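Local coordinates for protein probable hydrogenase maturation factor HypB (Methanocaldococcus jannaschii, PDB 2HF9) that probably binds and slowly hydrolyses GTP, an activity needed for nickel insertion during the maturation of [NiFe] hydrogenases, working as a metal-binding homodimer, at residues K142-I147 and A166-I171; V170-D175 and L203-M208. All coordinates share one frame; numbering follows the deposited sequence.

Contact 1 of 2, residues K142-I147 and A166-I171; sequences KRIVVI and ADLIVI
The carboxylate of Asp167 takes the backbone amide of Arg143, N to OD2 2.8 Å, on the anti lone pair of that oxygen. In return, the carbonyl oxygen of Arg143 receives both Asp167 N, at 2.8 Å, and Leu168 N, at 3.2 Å, the first tilted from the carbonyl plane and the second within it. A water bridges Asp167 OD1 to Lys142 NZ, whose direct ionic partner is Glu224; the lysine chain, bent at chi2 (-71°), crosses the aspartate side chain at about a right angle, CD lying 3.6 Å from Asp167 CG. Beyond this mixed start of backbone and carboxylate bonds the pairing becomes regular: Val145 N to Leu168 O, Val170 N to Val145 O and Ile147 N to Val170 O join the two parallel strands of a beta-alpha-beta unit, with helix 160-163 between them, in the P-loop NTPase sheet. Side chains alternate between its faces. On one, Ile144 CG2 lies 3.8 Å from Leu168 CD2, the two chains side by side. Val170 CG2 comes next along. The other carries Val145 CG2 against Ala166 CB at 3.6 Å, and Ile147, whose CG1 sits between the backbone N and carbonyl carbon (chi1 58°), directing CD1 to 3.6 Å from Ile169 CG2.

Contact 2 of 2, residues V170-D175 and L203-M208; sequences VINKID and LSLKTM. With GSP (5'-guanosine-diphosphate-monothiophosphate), chain E.
Leu203 meets strand 168-172 with its side chain and the turn beyond with its carbonyl oxygen, the tight half of the contact. Its CD2 lies 3.6 Å from Val170 CG1, the two side chains meeting at a slant, while its amide bonds to the carbonyl oxygen of Ile171. Its own carbonyl oxygen accepts Ile174 N at 3.1 Å, and both branches of Ile174, CG1 and CG2, close over that same oxygen. Leu54 of helix 51-62 covers Leu203 from outside the two segments.

Asp175 forms the next layer. With chi1 at 60°, CG stands between the backbone N and the carbonyl carbon, and OD1 receives the hydroxyl of Ser204, OG to OD1 2.7 Å, from above the carboxylate plane. The same Ser204 OG accepts the amides of Lys206 and Thr207 in an ST turn and ST motif, so one hydroxyl fixes both the loop and the aspartate. The carboxylate is then presented to guanine: N1 of GSP donates to Asp175 OD1 at 2.7 Å and N2 to Asp175 OD2 at 2.8 Å, while Leu205 N reaches O6 of GSP at 2.7 Å. Lys173 runs extended across the base, CG 3.5 Å from C5 of GSP.

The solvent side is looser. Lys206 lays CD near Asp175 OD2, but its NZ reaches that oxygen through a water and bonds directly to Ala179 O of the second subunit. Together, the NKxD (G4) motif at 172-175 and the Ser204-Leu205-Lys206 loop, probably equivalent to G5, form the guanine-specificity site of P-loop GTPases.

Read together, the two contacts illustrate how a parallel sheet carries a nucleotide site at the C-terminal ends of its strands. Their centres lie 13 Å apart and both use strand 168-172, sharing Val170 and Ile171. Contact 1 pairs that strand with its neighbour 142-148, deep in the seven-stranded sheet; contact 2 begins on the last residues of the strand and joins them, and the turn that follows, to the loop between strand 199-202 and helix 211-224. Along the chain the order is 142-147, then 166-175, then 203-208. A probable hydrogen bond, Ile147 O to Asn172 N at 2.8 Å, continues the pairing into the guanine-binding turn, linking buried core to ligand pocket.

Contact 1 of 2, residues K142-I147 and A166-I171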
loop_
_atom_site.group_PDB
_atom_site.type_symbol
_atom_site.label_atom_id
_atom_site.label_comp_id
_atom_site.label_asym_id
_atom_site.label_seq_id
_atom_site.Cartn_x
_atom_site.Cartn_y
_atom_site.Cartn_z
ATOM N N LYS A 142 -5.857 18.693 9.652
ATOM C CA LYS A 142 -4.640 17.918 9.886
ATOM C C LYS A 142 -4.573 16.645 9.053
ATOM O O LYS A 142 -5.595 16.054 8.688
ATOM C CB LYS A 142 -4.472 17.565 11.373
ATOM C CG LYS A 142 -4.356 18.750 12.323
ATOM C CD LYS A 142 -3.029 19.488 12.195
ATOM C CE LYS A 142 -3.051 20.774 13.009
ATOM N NZ LYS A 142 -1.820 21.578 12.792
ATOM N N ARG A 143 -3.344 16.231 8.773
ATOM C CA ARG A 143 -3.081 15.010 8.042
ATOM C C ARG A 143 -2.356 14.016 8.941
ATOM O O ARG A 143 -1.379 14.361 9.612
ATOM C CB ARG A 143 -2.273 15.324 6.788
ATOM C CG ARG A 143 -3.066 16.121 5.753
ATOM C CD ARG A 143 -2.175 16.853 4.763
ATOM N NE ARG A 143 -1.450 15.950 3.865
ATOM C CZ ARG A 143 -1.934 15.461 2.723
ATOM N NH1 ARG A 143 -3.164 15.764 2.325
ATOM N NH2 ARG A 143 -1.190 14.651 1.984
ATOM N N ILE A 144 -2.858 12.786 8.961
ATOM C CA ILE A 144 -2.280 11.723 9.777
ATOM C C ILE A 144 -1.837 10.598 8.847
ATOM O O ILE A 144 -2.635 10.108 8.044
ATOM C CB ILE A 144 -3.296 11.189 10.831
ATOM C CG1 ILE A 144 -3.748 12.322 11.764
ATOM C CG2 ILE A 144 -2.701 10.002 11.618
ATOM C CD1 ILE A 144 -4.891 11.971 12.697
ATOM N N VAL A 145 -0.563 10.222 8.926
ATOM C CA VAL A 145 -0.066 9.082 8.160
ATOM C C VAL A 145 0.163 7.908 9.103
ATOM O O VAL A 145 0.939 8.000 10.060
ATOM C CB VAL A 145 1.216 9.407 7.337
ATOM C CG1 VAL A 145 1.752 8.153 6.640
ATOM C CG2 VAL A 145 0.929 10.480 6.306
ATOM N N VAL A 146 -0.547 6.815 8.834
ATOM C CA VAL A 146 -0.416 5.595 9.607
ATOM C C VAL A 146 0.376 4.573 8.801
ATOM O O VAL A 146 -0.042 4.153 7.725
ATOM C CB VAL A 146 -1.803 4.992 9.972
ATOM C CG1 VAL A 146 -1.640 3.796 10.921
ATOM C CG2 VAL A 146 -2.708 6.055 10.587
ATOM N N ILE A 147 1.537 4.196 9.317
ATOM C CA ILE A 147 2.247 3.041 8.793
ATOM C C ILE A 147 2.396 2.042 9.925
ATOM O O ILE A 147 2.085 2.350 11.077
ATOM C CB ILE A 147 3.624 3.386 8.151
ATOM C CG1 ILE A 147 4.572 4.095 9.146
ATOM C CG2 ILE A 147 3.428 4.119 6.808
ATOM C CD1 ILE A 147 4.369 5.604 9.297
ATOM N N ALA A 166 2.644 14.986 6.525
ATOM C CA ALA A 166 1.974 14.565 7.753
ATOM C C ALA A 166 2.163 15.554 8.900
ATOM O O ALA A 166 3.248 16.119 9.078
ATOM C CB ALA A 166 2.458 13.186 8.167
ATOM N N ASP A 167 1.093 15.755 9.665
ATOM C CA ASP A 167 1.142 16.493 10.921
ATOM C C ASP A 167 1.353 15.517 12.077
ATOM O O ASP A 167 1.936 15.865 13.111
ATOM C CB ASP A 167 -0.156 17.272 11.118
ATOM C CG ASP A 167 -0.378 18.312 10.033
ATOM O OD1 ASP A 167 0.398 19.285 9.981
ATOM O OD2 ASP A 167 -1.324 18.151 9.235
ATOM N N LEU A 168 0.860 14.296 11.884
ATOM C CA LEU A 168 1.079 13.200 12.810
ATOM C C LEU A 168 1.507 11.963 12.034
ATOM O O LEU A 168 0.867 11.583 11.054
ATOM C CB LEU A 168 -0.190 12.894 13.621
ATOM C CG LEU A 168 -0.182 11.621 14.479
ATOM C CD1 LEU A 168 0.800 11.724 15.643
ATOM C CD2 LEU A 168 -1.581 11.260 14.978
ATOM N N ILE A 169 2.594 11.343 12.487
ATOM C CA ILE A 169 3.037 10.070 11.940
ATOM C C ILE A 169 2.858 8.996 13.014
ATOM O O ILE A 169 3.431 9.077 14.110
ATOM C CB ILE A 169 4.490 10.140 11.424
ATOM C CG1 ILE A 169 4.578 11.126 10.251
ATOM C CG2 ILE A 169 4.972 8.757 10.989
ATOM C CD1 ILE A 169 5.976 11.633 9.924
ATOM N N VAL A 170 2.021 8.015 12.696
ATOM C CA VAL A 170 1.728 6.904 13.596
ATOM C C VAL A 170 2.450 5.651 13.108
ATOM O O VAL A 170 2.237 5.192 11.981
ATOM C CB VAL A 170 0.202 6.642 13.691
ATOM C CG1 VAL A 170 -0.093 5.442 14.582
ATOM C CG2 VAL A 170 -0.516 7.881 14.217
ATOM N N ILE A 171 3.334 5.133 13.955
ATOM C CA ILE A 171 4.001 3.865 13.709
ATOM C C ILE A 171 3.231 2.831 14.520
ATOM O O ILE A 171 3.418 2.698 15.740
ATOM C CB ILE A 171 5.503 3.922 14.087
ATOM C CG1 ILE A 171 6.210 5.018 13.274
ATOM C CG2 ILE A 171 6.177 2.569 13.852
ATOM C CD1 ILE A 171 7.468 5.583 13.924
HETATM O O HOH W 1 -0.978 21.625 10.146
#

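Contact 2 of 2, residues V170-D175 and L203-M208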
loop_
_atom_site.group_PDB
_atom_site.type_symbol
_atom_site.label_atom_id
_atom_site.label_comp_id
_atom_site.label_asym_id
_atom_site.label_seq_id
_atom_site.Cartn_x
_atom_site.Cartn_y
_atom_site.Cartn_z
ATOM N N VAL A 170 2.021 8.015 12.696
ATOM C CA VAL A 170 1.728 6.904 13.596
ATOM C C VAL A 170 2.450 5.651 13.108
ATOM O O VAL A 170 2.237 5.192 11.981
ATOM C CB VAL A 170 0.202 6.642 13.691
ATOM C CG1 VAL A 170 -0.093 5.442 14.582
ATOM C CG2 VAL A 170 -0.516 7.881 14.217
ATOM N N ILE A 171 3.334 5.133 13.955
ATOM C CA ILE A 171 4.001 3.865 13.709
ATOM C C ILE A 171 3.231 2.831 14.520
ATOM O O ILE A 171 3.418 2.698 15.740
ATOM C CB ILE A 171 5.503 3.922 14.087
ATOM C CG1 ILE A 171 6.210 5.018 13.274
ATOM C CG2 ILE A 171 6.177 2.569 13.852
ATOM C CD1 ILE A 171 7.468 5.583 13.924
ATOM N N ASN A 172 2.329 2.139 13.829
ATOM C CA ASN A 172 1.379 1.227 14.449
ATOM C C ASN A 172 1.916 -0.210 14.478
ATOM O O ASN A 172 2.950 -0.509 13.865
ATOM C CB ASN A 172 0.025 1.306 13.711
ATOM C CG ASN A 172 -1.098 0.583 14.440
ATOM O OD1 ASN A 172 -1.955 -0.051 13.806
ATOM N ND2 ASN A 172 -1.107 0.667 15.765
ATOM N N LYS A 173 1.207 -1.082 15.198
ATOM C CA LYS A 173 1.548 -2.507 15.343
ATOM C C LYS A 173 2.911 -2.721 16.002
ATOM O O LYS A 173 3.645 -3.638 15.629
ATOM C CB LYS A 173 1.477 -3.250 13.994
ATOM C CG LYS A 173 0.126 -3.171 13.288
ATOM C CD LYS A 173 0.112 -4.009 12.014
ATOM C CE LYS A 173 -1.042 -3.607 11.115
ATOM N NZ LYS A 173 -0.747 -3.948 9.683
ATOM N N ILE A 174 3.243 -1.893 16.991
ATOM C CA ILE A 174 4.535 -2.033 17.677
ATOM C C ILE A 174 4.649 -3.370 18.414
ATOM O O ILE A 174 5.754 -3.845 18.684
ATOM C CB ILE A 174 4.874 -0.833 18.617
ATOM C CG1 ILE A 174 3.854 -0.701 19.762
ATOM C CG2 ILE A 174 5.043 0.457 17.795
ATOM C CD1 ILE A 174 4.258 0.301 20.854
ATOM N N ASP A 175 3.500 -3.984 18.697
ATOM C CA ASP A 175 3.455 -5.309 19.312
ATOM C C ASP A 175 3.989 -6.421 18.395
ATOM O O ASP A 175 4.292 -7.519 18.863
ATOM C CB ASP A 175 2.040 -5.628 19.814
ATOM C CG ASP A 175 0.997 -5.609 18.704
ATOM O OD1 ASP A 175 0.660 -4.512 18.200
ATOM O OD2 ASP A 175 0.498 -6.696 18.348
ATOM N N LEU A 203 2.622 3.227 18.386
ATOM C CA LEU A 203 1.286 2.763 18.745
ATOM C C LEU A 203 1.103 1.263 18.583
ATOM O O LEU A 203 1.628 0.652 17.651
ATOM C CB LEU A 203 0.229 3.504 17.903
ATOM C CG LEU A 203 -1.258 3.176 18.130
ATOM C CD1 LEU A 203 -1.722 3.600 19.515
ATOM C CD2 LEU A 203 -2.138 3.800 17.056
ATOM N N SER A 204 0.345 0.677 19.505
ATOM C CA SER A 204 -0.262 -0.621 19.278
ATOM C C SER A 204 -1.749 -0.499 19.562
ATOM O O SER A 204 -2.142 -0.166 20.681
ATOM C CB SER A 204 0.343 -1.695 20.180
ATOM O OG SER A 204 -0.397 -2.901 20.055
ATOM N N LEU A 205 -2.569 -0.759 18.548
ATOM C CA LEU A 205 -4.018 -0.777 18.728
ATOM C C LEU A 205 -4.507 -2.088 19.342
ATOM O O LEU A 205 -5.701 -2.247 19.605
ATOM C CB LEU A 205 -4.730 -0.480 17.405
ATOM C CG LEU A 205 -4.604 0.983 16.954
ATOM C CD1 LEU A 205 -4.980 1.142 15.493
ATOM C CD2 LEU A 205 -5.437 1.923 17.851
ATOM N N LYS A 206 -3.582 -3.024 19.557
ATOM C CA LYS A 206 -3.875 -4.271 20.266
ATOM C C LYS A 206 -3.713 -4.076 21.781
ATOM O O LYS A 206 -4.638 -4.347 22.540
ATOM C CB LYS A 206 -2.979 -5.404 19.752
ATOM C CG LYS A 206 -3.264 -6.780 20.346
ATOM C CD LYS A 206 -2.471 -7.846 19.589
ATOM C CE LYS A 206 -2.939 -9.257 19.912
ATOM N NZ LYS A 206 -2.297 -10.239 18.985
ATOM N N THR A 207 -2.551 -3.584 22.211
ATOM C CA THR A 207 -2.288 -3.335 23.637
ATOM C C THR A 207 -2.800 -1.961 24.066
ATOM O O THR A 207 -2.978 -1.703 25.261
ATOM C CB THR A 207 -0.786 -3.391 23.965
ATOM O OG1 THR A 207 -0.132 -2.247 23.398
ATOM C CG2 THR A 207 -0.147 -4.682 23.441
ATOM N N MET A 208 -3.018 -1.095 23.075
ATOM C CA MET A 208 -3.439 0.310 23.253
ATOM C C MET A 208 -2.336 1.255 23.755
ATOM O O MET A 208 -2.593 2.435 24.004
ATOM C CB MET A 208 -4.731 0.439 24.078
ATOM C CG MET A 208 -5.953 -0.201 23.421
ATOM S SD MET A 208 -6.383 0.523 21.815
ATOM C CE MET A 208 -7.128 2.076 22.305
HETATM P PG GSP E . -7.371 -0.703 4.664
HETATM O O3B GSP E . -6.676 -1.146 6.046
HETATM S S1G GSP E . -6.190 -0.014 3.615
HETATM O O2G GSP E . -7.953 -1.990 4.050
HETATM O O3G GSP E . -8.506 0.290 4.967
HETATM P PB GSP E . -6.613 -0.236 7.377
HETATM O O1B GSP E . -5.399 0.604 7.317
HETATM O O2B GSP E . -7.842 0.543 7.616
HETATM P PA GSP E . -7.324 -2.085 9.511
HETATM O O1A GSP E . -7.840 -1.172 10.559
HETATM O O2A GSP E . -8.424 -2.755 8.772
HETATM O O3A GSP E . -6.303 -1.341 8.512
HETATM O "O5'" GSP E . -6.322 -3.127 10.202
HETATM C "C5'" GSP E . -5.640 -4.102 9.438
HETATM C "C4'" GSP E . -5.349 -5.324 10.302
HETATM O "O4'" GSP E . -4.350 -5.031 11.264
HETATM C "C3'" GSP E . -6.559 -5.815 11.080
HETATM O "O3'" GSP E . -6.494 -7.223 11.050
HETATM C "C2'" GSP E . -6.329 -5.308 12.487
HETATM O "O2'" GSP E . -6.879 -6.160 13.456
HETATM C "C1'" GSP E . -4.816 -5.310 12.575
HETATM N N9 GSP E . -4.202 -4.302 13.454
HETATM C C8 GSP E . -4.333 -2.936 13.407
HETATM N N7 GSP E . -3.543 -2.409 14.369
HETATM C C5 GSP E . -2.901 -3.412 15.011
HETATM C C6 GSP E . -1.983 -3.434 16.060
HETATM O O6 GSP E . -1.610 -2.385 16.582
HETATM N N1 GSP E . -1.489 -4.649 16.501
HETATM C C2 GSP E . -1.909 -5.830 15.912
HETATM N N2 GSP E . -1.437 -6.995 16.344
HETATM N N3 GSP E . -2.817 -5.804 14.870
HETATM C C4 GSP E . -3.300 -4.609 14.431
HETATM O O HOH W 2 0.602 -9.127 19.581
#